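Local coordinates for aminotransferase class I and II (Streptococcus suis 89/1591, PDB 3OP7), which probably transfers amino groups between amino acids and keto acids, using pyridoxal 5'-phosphate bound to a lysine as cofactor, at residues F48-K56 with V257-L265; Q290-V298 with E362-D372. All coordinates share one frame; numbering follows the deposited sequence. Where two conformers were deposited one is given.

Interaction 1: residues F48-K56 with V257-L265; sequences FYKKLQGTK and VFDDLVAQL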
# COMPACT_ATOMS: atom_id res chain seq x y z
N PHE A 48 13.34 -5.94 -23.14
CA PHE A 48 12.59 -5.61 -21.95
C PHE A 48 12.37 -4.10 -21.91
O PHE A 48 11.26 -3.65 -21.68
CB PHE A 48 13.27 -6.09 -20.68
CG PHE A 48 12.54 -5.75 -19.42
CD1 PHE A 48 12.74 -4.52 -18.80
CD2 PHE A 48 11.71 -6.67 -18.80
CE1 PHE A 48 12.08 -4.20 -17.62
CE2 PHE A 48 11.06 -6.37 -17.64
CZ PHE A 48 11.24 -5.11 -17.04
N TYR A 49 13.41 -3.33 -22.17
CA TYR A 49 13.30 -1.87 -22.11
C TYR A 49 12.41 -1.30 -23.21
O TYR A 49 11.72 -0.32 -23.00
CB TYR A 49 14.65 -1.20 -22.15
CG TYR A 49 15.49 -1.51 -20.91
CD1 TYR A 49 14.98 -1.36 -19.64
CD2 TYR A 49 16.81 -1.94 -21.03
CE1 TYR A 49 15.75 -1.67 -18.49
CE2 TYR A 49 17.58 -2.21 -19.93
CZ TYR A 49 17.06 -2.10 -18.68
OH TYR A 49 17.86 -2.37 -17.62
N LYS A 50 12.47 -1.93 -24.38
CA LYS A 50 11.61 -1.51 -25.49
C LYS A 50 10.15 -1.68 -25.10
O LYS A 50 9.36 -0.78 -25.34
CB LYS A 50 11.92 -2.30 -26.77
CG LYS A 50 11.27 -1.69 -28.01
CD LYS A 50 11.98 -2.14 -29.32
CE LYS A 50 11.48 -1.41 -30.58
NZ LYS A 50 12.41 -1.61 -31.76
N LYS A 51 9.79 -2.81 -24.51
CA LYS A 51 8.43 -3.05 -24.10
C LYS A 51 8.04 -2.04 -23.01
O LYS A 51 7.02 -1.37 -23.10
CB LYS A 51 8.27 -4.46 -23.58
CG LYS A 51 6.85 -4.81 -23.07
CD LYS A 51 6.78 -6.30 -22.96
CE LYS A 51 5.56 -6.80 -22.23
NZ LYS A 51 5.79 -8.29 -22.05
N LEU A 52 8.90 -1.91 -22.00
CA LEU A 52 8.64 -1.00 -20.89
C LEU A 52 8.43 0.43 -21.36
O LEU A 52 7.50 1.08 -20.92
CB LEU A 52 9.79 -1.02 -19.90
CG LEU A 52 9.73 0.05 -18.81
CD1 LEU A 52 8.54 -0.20 -17.88
CD2 LEU A 52 11.09 0.13 -18.02
N GLN A 53 9.33 0.89 -22.22
CA GLN A 53 9.44 2.31 -22.60
C GLN A 53 8.17 2.85 -23.27
O GLN A 53 7.84 4.03 -23.15
CB GLN A 53 10.63 2.47 -23.53
CG GLN A 53 10.89 3.86 -24.04
CD GLN A 53 12.34 4.08 -24.49
OE1 GLN A 53 13.27 3.51 -23.92
NE2 GLN A 53 12.51 4.93 -25.52
N GLY A 54 7.48 1.97 -23.97
CA GLY A 54 6.25 2.32 -24.66
C GLY A 54 4.97 1.98 -23.95
O GLY A 54 3.87 2.20 -24.52
N THR A 55 5.07 1.47 -22.72
CA THR A 55 3.90 1.10 -21.91
C THR A 55 3.39 2.34 -21.18
O THR A 55 4.12 2.98 -20.44
CB THR A 55 4.20 -0.06 -20.97
OG1 THR A 55 4.61 -1.19 -21.74
CG2 THR A 55 3.00 -0.44 -20.11
N LYS A 56 2.12 2.67 -21.35
CA LYS A 56 1.52 3.78 -20.59
C LYS A 56 1.62 3.48 -19.09
O LYS A 56 1.28 2.38 -18.63
CB LYS A 56 0.07 3.95 -20.97
CG LYS A 56 -0.12 4.56 -22.32
CD LYS A 56 -1.59 4.71 -22.64
CE LYS A 56 -1.84 4.95 -24.13
NZ LYS A 56 -1.13 6.15 -24.66
N VAL A 257 3.08 -0.59 -12.64
CA VAL A 257 3.23 -1.13 -14.00
C VAL A 257 4.60 -1.85 -14.21
O VAL A 257 4.63 -2.98 -14.66
CB VAL A 257 3.04 -0.02 -15.05
CG1 VAL A 257 3.37 -0.45 -16.48
CG2 VAL A 257 1.58 0.42 -15.01
N PHE A 258 5.69 -1.17 -13.89
CA PHE A 258 7.03 -1.74 -14.03
C PHE A 258 7.15 -2.87 -13.05
O PHE A 258 7.72 -3.91 -13.36
CB PHE A 258 8.10 -0.69 -13.75
CG PHE A 258 9.47 -1.21 -13.52
CD1 PHE A 258 9.86 -1.59 -12.25
CD2 PHE A 258 10.40 -1.33 -14.56
CE1 PHE A 258 11.14 -2.04 -12.00
CE2 PHE A 258 11.70 -1.80 -14.30
CZ PHE A 258 12.05 -2.13 -13.02
N ASP A 259 6.59 -2.66 -11.87
CA ASP A 259 6.72 -3.67 -10.80
C ASP A 259 6.10 -5.04 -11.23
O ASP A 259 6.68 -6.12 -11.07
CB ASP A 259 6.11 -3.14 -9.51
CG ASP A 259 6.76 -1.84 -9.04
OD1 ASP A 259 7.98 -1.66 -9.27
OD2 ASP A 259 6.02 -1.01 -8.42
N ASP A 260 4.90 -4.99 -11.79
CA ASP A 260 4.26 -6.16 -12.35
C ASP A 260 5.06 -6.77 -13.53
O ASP A 260 5.11 -7.98 -13.68
CB ASP A 260 2.81 -5.84 -12.75
CG ASP A 260 2.20 -6.93 -13.63
OD1 ASP A 260 1.61 -7.89 -13.10
OD2 ASP A 260 2.31 -6.78 -14.86
N LEU A 261 5.63 -5.93 -14.40
CA LEU A 261 6.46 -6.41 -15.53
C LEU A 261 7.64 -7.22 -15.02
O LEU A 261 7.93 -8.32 -15.54
CB LEU A 261 6.97 -5.23 -16.35
CG LEU A 261 6.71 -5.04 -17.84
CD1 LEU A 261 7.98 -4.50 -18.46
CD2 LEU A 261 6.14 -6.28 -18.61
N VAL A 262 8.35 -6.70 -14.02
CA VAL A 262 9.47 -7.42 -13.42
C VAL A 262 8.96 -8.69 -12.76
O VAL A 262 9.58 -9.75 -12.88
CB VAL A 262 10.28 -6.57 -12.41
CG1 VAL A 262 11.37 -7.41 -11.72
CG2 VAL A 262 10.86 -5.32 -13.12
N ALA A 263 7.80 -8.61 -12.11
CA ALA A 263 7.25 -9.80 -11.42
C ALA A 263 6.97 -10.91 -12.45
O ALA A 263 7.22 -12.05 -12.17
CB ALA A 263 5.96 -9.46 -10.64
N GLN A 264 6.43 -10.54 -13.62
CA GLN A 264 6.12 -11.52 -14.67
C GLN A 264 7.43 -12.28 -15.04
O GLN A 264 7.47 -13.50 -15.17
CB GLN A 264 5.59 -10.84 -15.92
CG GLN A 264 4.17 -10.27 -15.83
CD GLN A 264 3.73 -9.61 -17.12
OE1 GLN A 264 3.83 -10.20 -18.21
NE2 GLN A 264 3.27 -8.40 -17.02
N LEU A 265 8.48 -11.50 -15.30
CA LEU A 265 9.80 -12.05 -15.63
C LEU A 265 10.36 -12.95 -14.52
O LEU A 265 10.84 -14.08 -14.80
CB LEU A 265 10.76 -10.91 -15.96
CG LEU A 265 12.19 -11.29 -16.36
CD1 LEU A 265 12.21 -12.22 -17.59
CD2 LEU A 265 12.96 -9.99 -16.64

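Interaction 2: residues Q290-V298 with E362-D372; sequences QWIEEEPLV and EKLSQFLRRFD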
# COMPACT_ATOMS: atom_id res chain seq x y z
N GLN A 290 28.07 -23.45 12.37
CA GLN A 290 29.44 -23.62 12.89
C GLN A 290 29.71 -22.62 14.02
O GLN A 290 30.21 -22.99 15.10
CB GLN A 290 30.43 -23.42 11.73
CG GLN A 290 31.91 -23.77 12.04
CD GLN A 290 32.86 -23.33 10.92
OE1 GLN A 290 32.53 -22.44 10.11
NE2 GLN A 290 34.03 -23.93 10.88
N TRP A 291 29.39 -21.35 13.76
CA TRP A 291 29.53 -20.27 14.75
C TRP A 291 28.72 -20.52 16.04
O TRP A 291 29.25 -20.38 17.15
CB TRP A 291 29.12 -18.95 14.11
CG TRP A 291 29.44 -17.80 14.98
CD1 TRP A 291 30.66 -17.20 15.14
CD2 TRP A 291 28.54 -17.12 15.85
NE1 TRP A 291 30.56 -16.17 16.03
CE2 TRP A 291 29.27 -16.10 16.49
CE3 TRP A 291 27.18 -17.26 16.13
CZ2 TRP A 291 28.69 -15.22 17.41
CZ3 TRP A 291 26.58 -16.37 17.03
CH2 TRP A 291 27.35 -15.38 17.67
N ILE A 292 27.45 -20.88 15.89
CA ILE A 292 26.60 -21.20 17.05
C ILE A 292 27.24 -22.31 17.90
O ILE A 292 27.28 -22.20 19.13
CB ILE A 292 25.18 -21.66 16.65
CG1 ILE A 292 24.41 -20.56 15.91
CG2 ILE A 292 24.41 -22.10 17.89
CD1 ILE A 292 23.45 -19.74 16.75
N GLU A 293 27.72 -23.38 17.27
CA GLU A 293 28.36 -24.45 18.05
C GLU A 293 29.67 -23.99 18.71
O GLU A 293 30.02 -24.46 19.80
CB GLU A 293 28.62 -25.70 17.21
CG GLU A 293 28.70 -26.98 18.09
CD GLU A 293 29.66 -28.00 17.55
OE1 GLU A 293 29.95 -27.95 16.33
OE2 GLU A 293 30.14 -28.85 18.34
N GLU A 294 30.39 -23.08 18.07
CA GLU A 294 31.68 -22.61 18.59
C GLU A 294 31.52 -21.61 19.73
O GLU A 294 32.40 -21.46 20.56
CB GLU A 294 32.51 -21.96 17.47
CG GLU A 294 33.19 -22.97 16.53
CD GLU A 294 33.94 -22.31 15.37
OE1 GLU A 294 33.82 -21.08 15.19
OE2 GLU A 294 34.64 -23.04 14.64
N GLU A 295 30.40 -20.90 19.77
CA GLU A 295 30.21 -19.82 20.73
C GLU A 295 29.37 -20.35 21.91
O GLU A 295 28.16 -20.63 21.76
CB GLU A 295 29.54 -18.62 20.00
CG GLU A 295 29.11 -17.45 20.89
CD GLU A 295 30.21 -16.94 21.78
OE1 GLU A 295 31.23 -16.48 21.20
OE2 GLU A 295 30.05 -17.02 23.04
N PRO A 296 29.99 -20.46 23.10
CA PRO A 296 29.27 -21.10 24.21
C PRO A 296 28.12 -20.27 24.82
O PRO A 296 27.25 -20.84 25.50
CB PRO A 296 30.38 -21.36 25.26
CG PRO A 296 31.43 -20.36 24.95
CD PRO A 296 31.34 -20.02 23.49
N LEU A 297 28.09 -18.97 24.55
CA LEU A 297 27.03 -18.10 25.08
C LEU A 297 25.84 -17.98 24.15
O LEU A 297 24.91 -17.20 24.43
CB LEU A 297 27.58 -16.70 25.39
CG LEU A 297 28.62 -16.62 26.51
CD1 LEU A 297 28.98 -15.15 26.78
CD2 LEU A 297 28.14 -17.33 27.78
N VAL A 298 25.85 -18.70 23.03
CA VAL A 298 24.70 -18.61 22.12
C VAL A 298 24.24 -19.98 21.71
O VAL A 298 25.04 -20.89 21.58
CB VAL A 298 24.99 -17.79 20.84
CG1 VAL A 298 25.73 -16.50 21.18
CG2 VAL A 298 25.80 -18.60 19.84
N GLU A 362 32.05 -12.56 13.83
CA GLU A 362 33.34 -12.32 14.46
C GLU A 362 33.25 -11.23 15.53
O GLU A 362 33.65 -11.43 16.68
CB GLU A 362 34.37 -11.98 13.39
CG GLU A 362 35.16 -13.21 12.89
CD GLU A 362 35.90 -12.99 11.55
OE1 GLU A 362 35.91 -11.85 11.00
OE2 GLU A 362 36.44 -14.00 11.04
N LYS A 363 32.65 -10.09 15.15
CA LYS A 363 32.52 -8.96 16.06
C LYS A 363 31.55 -9.23 17.21
O LYS A 363 31.76 -8.76 18.32
CB LYS A 363 32.11 -7.68 15.31
CG LYS A 363 33.21 -7.11 14.37
CD LYS A 363 34.38 -6.48 15.14
CE LYS A 363 35.20 -5.52 14.27
NZ LYS A 363 36.56 -5.23 14.85
N LEU A 364 30.48 -9.98 16.94
CA LEU A 364 29.55 -10.42 17.98
C LEU A 364 30.27 -11.30 19.00
O LEU A 364 30.10 -11.12 20.21
CB LEU A 364 28.37 -11.19 17.38
CG LEU A 364 27.29 -11.66 18.34
CD1 LEU A 364 26.85 -10.55 19.31
CD2 LEU A 364 26.08 -12.23 17.56
N SER A 365 31.11 -12.22 18.52
CA SER A 365 31.92 -13.05 19.44
C SER A 365 32.91 -12.22 20.28
O SER A 365 33.15 -12.53 21.45
CB SER A 365 32.68 -14.14 18.68
OG SER A 365 31.76 -15.10 18.18
N GLN A 366 33.47 -11.18 19.67
CA GLN A 366 34.34 -10.23 20.40
C GLN A 366 33.59 -9.57 21.55
O GLN A 366 34.09 -9.49 22.68
CB GLN A 366 34.86 -9.14 19.46
CG GLN A 366 36.14 -9.45 18.67
CD GLN A 366 36.54 -8.27 17.80
OE1 GLN A 366 36.46 -7.12 18.25
NE2 GLN A 366 36.96 -8.54 16.56
N PHE A 367 32.38 -9.09 21.26
CA PHE A 367 31.51 -8.49 22.25
C PHE A 367 31.18 -9.50 23.35
O PHE A 367 31.27 -9.18 24.54
CB PHE A 367 30.23 -7.97 21.57
CG PHE A 367 29.40 -7.09 22.44
CD1 PHE A 367 29.93 -5.94 23.02
CD2 PHE A 367 28.06 -7.40 22.68
CE1 PHE A 367 29.14 -5.11 23.83
CE2 PHE A 367 27.28 -6.58 23.50
CZ PHE A 367 27.82 -5.44 24.07
N LEU A 368 30.85 -10.72 22.96
CA LEU A 368 30.47 -11.78 23.91
C LEU A 368 31.59 -12.20 24.87
O LEU A 368 31.30 -12.60 26.01
CB LEU A 368 29.92 -13.02 23.19
CG LEU A 368 28.50 -12.89 22.64
CD1 LEU A 368 28.25 -13.89 21.54
CD2 LEU A 368 27.45 -13.03 23.75
N ARG A 369 32.85 -12.10 24.45
CA ARG A 369 33.98 -12.36 25.38
C ARG A 369 33.98 -11.40 26.59
O ARG A 369 34.53 -11.73 27.64
CB ARG A 369 35.33 -12.35 24.65
CG ARG A 369 35.68 -13.68 23.95
N ARG A 370 33.34 -10.23 26.46
CA ARG A 370 33.17 -9.29 27.58
C ARG A 370 32.23 -9.79 28.69
O ARG A 370 32.26 -9.25 29.80
CB ARG A 370 32.72 -7.90 27.08
CG ARG A 370 33.58 -7.28 25.97
N PHE A 371 31.43 -10.84 28.43
CA PHE A 371 30.48 -11.39 29.42
C PHE A 371 30.81 -12.79 30.00
O PHE A 371 29.96 -13.37 30.69
CB PHE A 371 29.07 -11.42 28.83
CG PHE A 371 28.59 -10.08 28.34
CD1 PHE A 371 27.98 -9.19 29.21
CD2 PHE A 371 28.78 -9.71 27.02
CE1 PHE A 371 27.54 -7.94 28.76
CE2 PHE A 371 28.35 -8.47 26.55
CZ PHE A 371 27.73 -7.58 27.43
N ASP A 372 32.01 -13.32 29.76
CA ASP A 372 32.42 -14.66 30.28
C ASP A 372 32.98 -14.65 31.70
O ASP A 372 33.19 -13.60 32.30
CB ASP A 372 33.43 -15.33 29.34
CG ASP A 372 32.76 -15.97 28.12
OD1 ASP A 372 32.07 -17.01 28.30
OD2 ASP A 372 32.91 -15.43 27.00
O HOH W 1 33.14 -15.33 22.53
O HOH W 2 32.14 -16.00 24.58

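Interaction 1: residues F48-K56 with V257-L265
F48 drops its ring as a knob among F258, L261, V262 and L265, from two successive turns of the facing helix. With chi1 at 179° its CG stands opposite the backbone N, which carries the ring off helix 48-53 toward helix 257-265. CZ of F48 lies 3.9 Å from CG2 of V262. L261, arriving from the opposite direction, has two conformers; in one of them its CD1 comes 3.6 Å from CZ of F48. F258 meets F48 at about a right angle, its CE2 lying at the edge of the F48 ring, 4.1 Å from CE1. A flat, wholly apolar side chain suits this slot between segments 48-53 and 257-265, whose N-to-C directions make 148°. In this fold-type I aminotransferase the pair belongs to the dimer interface: F258 stacks on F258 of the second subunit and also packs on L52 of that subunit. Within the chain, CD2 of L52 reaches the F258 ring edge, 3.8 Å from CD2 of F258. The exposed K51 runs out fully extended, laying its aliphatic end against that same conformer of L261. Beyond the helix, T55 divides its two branches: OG1 bonds back to O of K51 (2.8 Å), and CG2 touches CG1 of V257 at 3.6 Å.

Interaction 2: residues Q290-V298 with E362-D372
W291 and E295, one helical turn apart, both turn toward S365. The indole NE1 of W291 gives a short but bent, weak hydrogen bond to OG of S365 (2.7 Å, 124° at the hydrogen), with the hydroxyl at the edge of the ring and near its plane. The serine hydroxyl can accept this N-H and still offer its own proton; OE1 of E295, at a weak 3.4 Å, and the backbone O of L361 both lie within reach of it. The buried carboxylate of E295 is met by N of L297, which donates to OE2 of E295 on the anti side (3.2 Å), and by two waters. That bond spans the start of the type I turn E295-V298, just where the chain leaves its helix; chi2 of 52° bends the glutamate chain. Water 1 lies 2.6 Å from OE1 of E295 and within bonding distance of O of S365; water 2 sits between OE2 of E295 and OD2 of D372, where it may ease the repulsion of like charges. Each water has more acceptors in reach than protons. L368 gives the apolar part: its CD1 touches CG1 of V298 (3.6 Å) and lies against the carboxylate carbon of E295, while its CD2 is 4.0 Å from CD1 of L297. CH2 of W291 rests 3.4 Å from CD2 of L364. The ends of helices 270-294 and 354-368 thus run side by side, nearly parallel, with V298 and L368 packed on strand 309-313 and L364 on helix 319-330.

In the fold
From the N terminus, after two earlier helices, helix 45-53 enters interaction 1, which closes a loop of 200 residues when the chain returns in helix 257-268. The whole eight-stranded mixed sheet, from strand 84-87 to strand 232-235, lies within that loop. Helix 270-294 follows directly and leads away to interaction 2, which closes a shorter loop of 63 residues holding strands of the four-stranded antiparallel sheet and helix 319-330. The loops neither nest nor cross but stand in series; the centres of interactions 1 and 2 are about 47 Å apart. Interaction 1 pairs two helices that both face the second subunit; interaction 2 ties the chain's last helix to the antiparallel-sheet region, where no other subunit touches it.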